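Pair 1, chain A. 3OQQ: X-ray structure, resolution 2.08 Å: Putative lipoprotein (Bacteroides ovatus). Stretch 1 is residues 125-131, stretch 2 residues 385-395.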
# COMPACT_ATOMS: atom_id res chain seq x y z
N ASN A 125 -5.71 -0.82 4.73
CA ASN A 125 -4.43 -0.11 4.83
C ASN A 125 -4.09 0.55 3.48
O ASN A 125 -4.18 -0.09 2.43
CB ASN A 125 -3.30 -1.03 5.32
CG ASN A 125 -1.97 -0.33 5.47
OD1 ASN A 125 -1.00 -0.64 4.76
ND2 ASN A 125 -1.89 0.65 6.36
N THR A 126 -3.75 1.83 3.52
CA THR A 126 -3.42 2.60 2.31
C THR A 126 -2.22 3.51 2.61
O THR A 126 -1.95 3.83 3.76
CB THR A 126 -4.66 3.37 1.77
OG1 THR A 126 -4.34 4.02 0.55
CG2 THR A 126 -5.25 4.38 2.77
N GLY A 127 -1.49 3.88 1.56
CA GLY A 127 -0.33 4.75 1.67
C GLY A 127 0.20 5.11 0.30
O GLY A 127 -0.37 4.75 -0.73
N VAL A 128 1.30 5.85 0.29
CA VAL A 128 1.98 6.22 -0.95
C VAL A 128 3.41 5.73 -0.83
O VAL A 128 4.04 5.91 0.21
CB VAL A 128 1.88 7.73 -1.36
CG1 VAL A 128 2.63 8.65 -0.38
CG2 VAL A 128 2.36 7.92 -2.81
N VAL A 129 3.89 5.08 -1.88
CA VAL A 129 5.24 4.56 -1.90
C VAL A 129 6.06 5.47 -2.78
O VAL A 129 5.65 5.80 -3.89
CB VAL A 129 5.30 3.08 -2.36
CG1 VAL A 129 6.74 2.61 -2.44
CG2 VAL A 129 4.50 2.19 -1.42
N MSE A 130 7.22 5.87 -2.26
CA MSE A 130 8.13 6.75 -2.98
C MSE A 130 9.48 6.13 -3.06
O MSE A 130 10.09 5.90 -2.03
CB MSE A 130 8.19 8.13 -2.31
CG MSE A 130 6.87 8.85 -2.38
SE MSE A 130 7.09 10.69 -1.86
CE MSE A 130 5.22 11.12 -1.75
N PHE A 131 9.97 5.91 -4.29
CA PHE A 131 11.26 5.27 -4.50
C PHE A 131 12.25 6.13 -5.21
O PHE A 131 11.88 6.95 -6.04
CB PHE A 131 11.07 4.01 -5.36
CG PHE A 131 10.90 2.76 -4.56
CD1 PHE A 131 12.00 2.14 -3.96
CD2 PHE A 131 9.65 2.16 -4.43
CE1 PHE A 131 11.85 0.96 -3.24
CE2 PHE A 131 9.50 0.99 -3.67
CZ PHE A 131 10.59 0.40 -3.09
N GLY A 385 13.73 3.91 -0.53
CA GLY A 385 12.27 3.96 -0.58
C GLY A 385 11.61 4.21 0.76
O GLY A 385 12.09 3.73 1.80
N VAL A 386 10.46 4.91 0.74
CA VAL A 386 9.67 5.21 1.94
C VAL A 386 8.18 4.95 1.66
O VAL A 386 7.72 5.09 0.53
CB VAL A 386 9.91 6.65 2.49
CG1 VAL A 386 11.30 6.78 3.11
CG2 VAL A 386 9.70 7.72 1.41
N LYS A 387 7.45 4.54 2.70
CA LYS A 387 6.02 4.27 2.62
C LYS A 387 5.34 5.25 3.56
O LYS A 387 5.59 5.26 4.78
CB LYS A 387 5.72 2.81 2.97
CG LYS A 387 4.28 2.40 2.75
CD LYS A 387 4.16 0.89 2.91
CE LYS A 387 3.96 0.45 4.33
NZ LYS A 387 3.80 -1.02 4.42
N LEU A 388 4.50 6.10 2.98
CA LEU A 388 3.93 7.26 3.66
C LEU A 388 2.40 7.29 3.67
O LEU A 388 1.78 6.64 2.83
CB LEU A 388 4.45 8.52 2.89
CG LEU A 388 5.97 8.58 2.57
CD1 LEU A 388 6.33 9.83 1.85
CD2 LEU A 388 6.82 8.49 3.84
N PRO A 389 1.77 8.15 4.52
CA PRO A 389 0.30 8.33 4.43
C PRO A 389 -0.09 8.69 3.00
O PRO A 389 0.66 9.39 2.31
CB PRO A 389 0.03 9.46 5.43
CG PRO A 389 1.11 9.28 6.45
CD PRO A 389 2.32 9.02 5.60
N VAL A 390 -1.22 8.16 2.53
CA VAL A 390 -1.64 8.20 1.12
C VAL A 390 -1.71 9.64 0.55
O VAL A 390 -1.31 9.84 -0.60
CB VAL A 390 -2.93 7.40 0.84
CG1 VAL A 390 -4.15 7.98 1.57
CG2 VAL A 390 -3.18 7.24 -0.66
N GLY A 391 -2.11 10.61 1.36
CA GLY A 391 -2.18 11.99 0.90
C GLY A 391 -0.85 12.71 0.71
O GLY A 391 -0.84 13.84 0.22
N THR A 392 0.29 12.08 1.10
CA THR A 392 1.60 12.77 1.02
C THR A 392 1.98 13.05 -0.42
O THR A 392 1.98 12.14 -1.27
CB THR A 392 2.69 12.00 1.75
OG1 THR A 392 2.21 11.65 3.04
CG2 THR A 392 4.00 12.82 1.87
N ARG A 393 2.28 14.34 -0.68
CA ARG A 393 2.67 14.84 -2.01
C ARG A 393 4.13 14.55 -2.33
O ARG A 393 4.97 14.64 -1.43
CB ARG A 393 2.44 16.37 -2.07
CG ARG A 393 0.96 16.72 -2.02
CD ARG A 393 0.80 17.94 -1.19
NE ARG A 393 -0.60 18.33 -1.00
CZ ARG A 393 -1.38 17.88 -0.02
NH1 ARG A 393 -0.93 16.96 0.82
NH2 ARG A 393 -2.61 18.34 0.12
N HIS A 394 4.44 14.27 -3.59
CA HIS A 394 5.83 14.04 -3.98
C HIS A 394 6.49 15.37 -4.41
O HIS A 394 5.80 16.35 -4.72
CB HIS A 394 5.94 12.96 -5.08
CG HIS A 394 5.25 13.34 -6.36
ND1 HIS A 394 3.89 13.26 -6.48
CD2 HIS A 394 5.77 13.85 -7.51
CE1 HIS A 394 3.60 13.68 -7.71
NE2 HIS A 394 4.71 14.01 -8.38
N ALA A 395 7.82 15.37 -4.43
CA ALA A 395 8.63 16.53 -4.80
C ALA A 395 8.71 16.73 -6.29
O ALA A 395 8.68 15.76 -7.07
CB ALA A 395 10.04 16.34 -4.27
O HOH W 1 1.33 -0.89 6.70
O HOH W 2 -2.51 6.68 4.40

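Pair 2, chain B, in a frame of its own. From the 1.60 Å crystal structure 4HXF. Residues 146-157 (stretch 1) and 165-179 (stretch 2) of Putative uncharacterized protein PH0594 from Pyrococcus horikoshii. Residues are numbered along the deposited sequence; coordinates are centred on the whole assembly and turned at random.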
# COMPACT_ATOMS: atom_id res chain seq x y z
N PHE B 146 -15.54 24.31 12.85
CA PHE B 146 -15.42 25.72 12.39
C PHE B 146 -16.33 25.89 11.19
O PHE B 146 -16.30 25.08 10.24
CB PHE B 146 -14.00 26.13 12.05
CG PHE B 146 -13.11 26.26 13.22
CD1 PHE B 146 -12.41 25.16 13.73
CD2 PHE B 146 -13.03 27.46 13.91
CE1 PHE B 146 -11.54 25.27 14.81
CE2 PHE B 146 -12.21 27.57 15.03
CZ PHE B 146 -11.41 26.49 15.46
N PHE B 147 -17.11 26.99 11.17
CA PHE B 147 -17.96 27.17 10.02
C PHE B 147 -17.26 27.46 8.73
O PHE B 147 -17.75 27.08 7.66
CB PHE B 147 -19.00 28.29 10.33
CG PHE B 147 -20.22 27.81 11.12
CD1 PHE B 147 -20.67 28.49 12.27
CD2 PHE B 147 -20.97 26.78 10.63
CE1 PHE B 147 -21.80 28.09 12.89
CE2 PHE B 147 -22.16 26.37 11.25
CZ PHE B 147 -22.60 27.06 12.37
N ASP B 148 -16.17 28.20 8.76
CA ASP B 148 -15.43 28.45 7.55
C ASP B 148 -16.29 29.01 6.39
O ASP B 148 -16.21 28.49 5.29
CB ASP B 148 -14.69 27.16 7.20
CG ASP B 148 -13.50 27.38 6.25
OD1 ASP B 148 -12.96 28.50 6.11
OD2 ASP B 148 -13.31 26.36 5.59
N GLY B 149 -17.13 29.95 6.76
CA GLY B 149 -17.98 30.62 5.79
C GLY B 149 -19.19 29.76 5.35
O GLY B 149 -19.74 30.07 4.33
N GLU B 150 -19.59 28.72 6.12
CA GLU B 150 -20.63 27.79 5.73
C GLU B 150 -21.88 28.49 5.17
O GLU B 150 -22.37 29.39 5.85
CB GLU B 150 -21.03 26.98 6.95
CG GLU B 150 -22.14 25.94 6.70
CD GLU B 150 -22.22 24.91 7.84
OE1 GLU B 150 -21.13 24.40 8.30
OE2 GLU B 150 -23.40 24.62 8.19
N LYS B 151 -22.39 27.89 4.10
CA LYS B 151 -23.75 28.17 3.63
C LYS B 151 -24.54 26.84 3.66
O LYS B 151 -23.90 25.82 3.55
CB LYS B 151 -23.73 28.69 2.20
CG LYS B 151 -22.93 29.98 2.09
CD LYS B 151 -23.61 31.12 2.74
N THR B 152 -25.85 26.90 3.76
CA THR B 152 -26.72 25.77 3.63
C THR B 152 -27.01 25.49 2.16
O THR B 152 -27.32 26.43 1.41
CB THR B 152 -28.07 26.07 4.36
OG1 THR B 152 -27.76 26.51 5.73
CG2 THR B 152 -28.89 24.72 4.43
N THR B 153 -27.02 24.21 1.77
CA THR B 153 -27.34 23.81 0.42
C THR B 153 -28.57 22.96 0.40
O THR B 153 -28.79 22.14 1.29
CB THR B 153 -26.10 23.01 -0.20
OG1 THR B 153 -25.96 21.76 0.53
CG2 THR B 153 -24.84 23.90 -0.20
N PHE B 154 -29.35 23.16 -0.62
CA PHE B 154 -30.58 22.46 -0.80
C PHE B 154 -30.59 21.82 -2.18
O PHE B 154 -30.25 22.53 -3.18
CB PHE B 154 -31.80 23.39 -0.74
CG PHE B 154 -31.98 24.06 0.62
CD1 PHE B 154 -31.21 25.17 0.98
CD2 PHE B 154 -32.86 23.55 1.50
CE1 PHE B 154 -31.37 25.74 2.22
CE2 PHE B 154 -33.03 24.15 2.76
CZ PHE B 154 -32.24 25.22 3.11
N TRP B 155 -30.78 20.49 -2.22
CA TRP B 155 -30.77 19.78 -3.48
C TRP B 155 -32.05 19.02 -3.65
O TRP B 155 -32.42 18.24 -2.77
CB TRP B 155 -29.63 18.75 -3.52
CG TRP B 155 -28.20 19.25 -3.40
CD1 TRP B 155 -27.70 20.48 -3.63
CD2 TRP B 155 -27.00 18.41 -3.21
NE1 TRP B 155 -26.34 20.51 -3.42
CE2 TRP B 155 -25.86 19.32 -3.21
CE3 TRP B 155 -26.77 17.05 -3.01
CZ2 TRP B 155 -24.52 18.86 -2.97
CZ3 TRP B 155 -25.43 16.61 -2.78
CH2 TRP B 155 -24.35 17.50 -2.77
N VAL B 156 -32.68 19.12 -4.79
CA VAL B 156 -33.78 18.21 -5.13
C VAL B 156 -33.17 17.14 -6.05
O VAL B 156 -32.60 17.41 -7.12
CB VAL B 156 -34.87 18.91 -5.86
CG1 VAL B 156 -35.97 17.94 -6.29
CG2 VAL B 156 -35.41 20.12 -4.99
N ILE B 157 -33.30 15.90 -5.61
CA ILE B 157 -32.71 14.74 -6.28
C ILE B 157 -33.78 13.86 -6.87
O ILE B 157 -34.72 13.40 -6.19
CB ILE B 157 -31.85 13.91 -5.30
CG1 ILE B 157 -30.74 14.73 -4.64
CG2 ILE B 157 -31.18 12.67 -5.98
CD1 ILE B 157 -30.27 14.11 -3.34
N ILE B 165 -31.71 17.93 -9.70
CA ILE B 165 -32.54 18.62 -10.67
C ILE B 165 -32.78 20.11 -10.30
O ILE B 165 -33.14 20.90 -11.17
CB ILE B 165 -33.80 17.90 -11.05
CG1 ILE B 165 -34.74 17.82 -9.92
CG2 ILE B 165 -33.49 16.52 -11.73
CD1 ILE B 165 -36.03 17.07 -10.29
N GLU B 166 -32.60 20.46 -9.03
CA GLU B 166 -32.64 21.86 -8.63
C GLU B 166 -31.75 21.96 -7.46
O GLU B 166 -31.62 21.04 -6.64
CB GLU B 166 -34.03 22.19 -8.09
CG GLU B 166 -35.21 22.02 -8.97
CD GLU B 166 -35.51 23.23 -9.82
OE1 GLU B 166 -36.52 23.16 -10.55
OE2 GLU B 166 -34.72 24.21 -9.79
N GLN B 167 -31.12 23.12 -7.34
CA GLN B 167 -30.30 23.37 -6.18
C GLN B 167 -30.28 24.84 -5.86
O GLN B 167 -30.42 25.71 -6.78
CB GLN B 167 -28.90 22.92 -6.40
CG GLN B 167 -28.12 23.58 -7.47
CD GLN B 167 -26.91 22.71 -7.76
OE1 GLN B 167 -25.94 22.70 -6.96
NE2 GLN B 167 -27.00 21.89 -8.83
N PHE B 168 -30.09 25.15 -4.58
CA PHE B 168 -29.95 26.56 -4.17
C PHE B 168 -29.25 26.58 -2.81
O PHE B 168 -29.14 25.57 -2.14
CB PHE B 168 -31.26 27.36 -4.12
CG PHE B 168 -32.36 26.78 -3.25
CD1 PHE B 168 -33.21 25.76 -3.73
CD2 PHE B 168 -32.59 27.24 -1.95
CE1 PHE B 168 -34.18 25.17 -2.91
CE2 PHE B 168 -33.56 26.66 -1.14
CZ PHE B 168 -34.34 25.69 -1.62
N GLU B 169 -28.80 27.77 -2.45
CA GLU B 169 -28.11 28.00 -1.17
C GLU B 169 -28.80 29.07 -0.34
O GLU B 169 -29.53 29.94 -0.86
CB GLU B 169 -26.64 28.32 -1.39
CG GLU B 169 -26.29 29.75 -1.62
CD GLU B 169 -24.74 29.92 -1.71
OE1 GLU B 169 -24.21 30.85 -1.09
OE2 GLU B 169 -24.09 29.11 -2.35
N LYS B 170 -28.59 28.96 0.95
CA LYS B 170 -29.08 29.91 1.93
C LYS B 170 -28.04 30.14 2.98
O LYS B 170 -27.04 29.43 3.03
CB LYS B 170 -30.35 29.34 2.60
CG LYS B 170 -31.53 29.37 1.69
CD LYS B 170 -32.06 30.77 1.29
CE LYS B 170 -33.38 30.71 0.53
NZ LYS B 170 -33.62 32.09 0.01
N PRO B 171 -28.24 31.18 3.82
CA PRO B 171 -27.35 31.31 4.98
C PRO B 171 -27.20 30.10 5.87
O PRO B 171 -28.06 29.17 5.79
CB PRO B 171 -28.02 32.49 5.76
CG PRO B 171 -28.74 33.23 4.70
CD PRO B 171 -29.33 32.17 3.80
N ARG B 172 -26.06 29.99 6.61
CA ARG B 172 -25.81 28.88 7.52
C ARG B 172 -27.03 28.74 8.48
O ARG B 172 -27.71 29.77 8.80
CB ARG B 172 -24.42 29.01 8.36
CG ARG B 172 -24.38 30.07 9.33
CD ARG B 172 -22.95 30.11 9.96
NE ARG B 172 -22.12 30.67 8.97
CZ ARG B 172 -20.95 31.26 9.24
NH1 ARG B 172 -20.56 31.28 10.44
NH2 ARG B 172 -20.25 31.81 8.31
N PHE B 173 -27.26 27.51 8.90
CA PHE B 173 -28.30 27.14 9.83
C PHE B 173 -29.70 27.36 9.26
O PHE B 173 -30.63 27.54 10.03
CB PHE B 173 -28.05 27.94 11.13
CG PHE B 173 -27.48 27.17 12.23
CD1 PHE B 173 -28.18 27.02 13.40
CD2 PHE B 173 -26.29 26.55 12.08
CE1 PHE B 173 -27.64 26.27 14.43
CE2 PHE B 173 -25.73 25.84 13.13
CZ PHE B 173 -26.39 25.76 14.29
N SER B 174 -29.89 27.23 7.95
CA SER B 174 -31.18 27.17 7.33
C SER B 174 -31.67 25.76 7.26
O SER B 174 -30.90 24.76 7.34
CB SER B 174 -31.19 27.85 5.97
OG SER B 174 -30.83 29.26 6.05
N SER B 175 -32.97 25.60 7.17
CA SER B 175 -33.56 24.28 7.06
C SER B 175 -34.68 24.28 5.99
O SER B 175 -35.15 25.33 5.55
CB SER B 175 -34.08 23.74 8.41
OG SER B 175 -35.10 24.54 8.82
N GLY B 176 -35.11 23.11 5.55
CA GLY B 176 -36.12 22.98 4.50
C GLY B 176 -36.88 21.72 4.61
O GLY B 176 -36.31 20.73 4.93
N ILE B 177 -38.16 21.80 4.30
CA ILE B 177 -39.06 20.67 4.20
C ILE B 177 -39.87 20.74 2.91
O ILE B 177 -40.18 21.83 2.40
CB ILE B 177 -39.99 20.51 5.41
CG1 ILE B 177 -40.88 21.74 5.57
CG2 ILE B 177 -39.17 20.30 6.70
CD1 ILE B 177 -42.09 21.51 6.44
N TRP B 178 -40.33 19.60 2.45
CA TRP B 178 -41.37 19.61 1.44
C TRP B 178 -42.72 20.10 1.94
O TRP B 178 -43.15 19.79 3.02
CB TRP B 178 -41.58 18.23 0.85
CG TRP B 178 -40.48 17.68 -0.05
CD1 TRP B 178 -39.63 16.65 0.23
CD2 TRP B 178 -40.16 18.13 -1.38
NE1 TRP B 178 -38.86 16.36 -0.80
CE2 TRP B 178 -39.08 17.22 -1.82
CE3 TRP B 178 -40.57 19.17 -2.19
CZ2 TRP B 178 -38.48 17.37 -3.01
CZ3 TRP B 178 -40.00 19.28 -3.46
CH2 TRP B 178 -38.94 18.41 -3.84
N HIS B 179 -43.42 20.81 1.05
CA HIS B 179 -44.82 21.14 1.25
C HIS B 179 -45.48 20.94 -0.10
O HIS B 179 -45.53 21.83 -0.96
CB HIS B 179 -44.97 22.57 1.78
CG HIS B 179 -46.43 22.95 2.03
ND1 HIS B 179 -47.20 22.31 2.92
CD2 HIS B 179 -47.23 24.00 1.49
CE1 HIS B 179 -48.46 22.82 2.88
NE2 HIS B 179 -48.46 23.88 2.02
O HOH W 3 -25.89 25.39 7.64
O HOH W 4 -21.46 32.23 5.62

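The sharpest difference lies on the first strand, opposite the place where the second runs into its turn, at the matched positions V128(A) and T152(B), whose side-chain centres fall 1.1 Å apart. In pair 1 the position is apolar: V128(A) CG1 packs 3.7 Å from L388(A) CB and 3.4 Å from P389(A) O, without a side-chain hydrogen bond. In pair 2 it is polar and works in both directions: T152(B) OG1 donates to P171(B) O (2.7 Å) and accepts from S174(B) N (3.2 Å). A water also donates to T152(B) OG1 and to E150(B) OE2 while accepting from F173(B) N, tying the turn to the first strand.

The frame around this position is shared. Fourteen central residues superpose with an RMSD of 0.8 Å, and in each pair two antiparallel strands meet, at 158° in pair 1 and 151° in pair 2, with axes approaching to 4.6 and 4.5 Å. The register is the same: V128(A)–L388(A) matches T152(B)–K170(B), and M130(A)–V386(A) matches F154(B)–F168(B). Each of these hydrogen-bonded pairs carries two reciprocal N-to-O bonds.

The turns begin at matched prolines, P389(A) and P171(B), but differ in type: pair 1 has a type I turn and pair 2 a type II turn. Both are closed by a matched hydroxyl, T392(A) OG1 donating to P389(A) O and S174(B) OG to P171(B) O, each at 2.8 Å. The backbone bond between the same two residues is 3.0 Å from T392(A) N to P389(A) O, but weak, 3.4 Å, from S174(B) N to P171(B) O.

The best-matched position, M130(A) with F154(B) (CA atoms 0.2 Å apart), fills the same space by different means. The selenomethionine is extended beyond chi1 (m, t, t); its SE lies 3.9 Å from L388(A) CD1, and its CE reaches T392(A) O at 3.4 Å and H394(A) CB at 3.9 Å. F154(B), also m, uses a flat ring. That ring lies nearly parallel to F168(B), at 5°, but slid apart with centroids 4.8 Å distant, and F154(B) CB sits over the F168(B) face, 3.7 Å from its centroid. G176(B), matching H394(A), meets the ring edge: an ideal CB there would lie 2.7 Å from F154(B) CE2, a clash.

At the match just after the prolines, V390(A) with R172(B), CA atoms 1.2 Å apart, pair 1 brings V390(A) CG2 within 3.6 Å of T126(A) OG1, whereas R172(B) NE makes a weak hydrogen bond of 3.4 Å to E150(B) O.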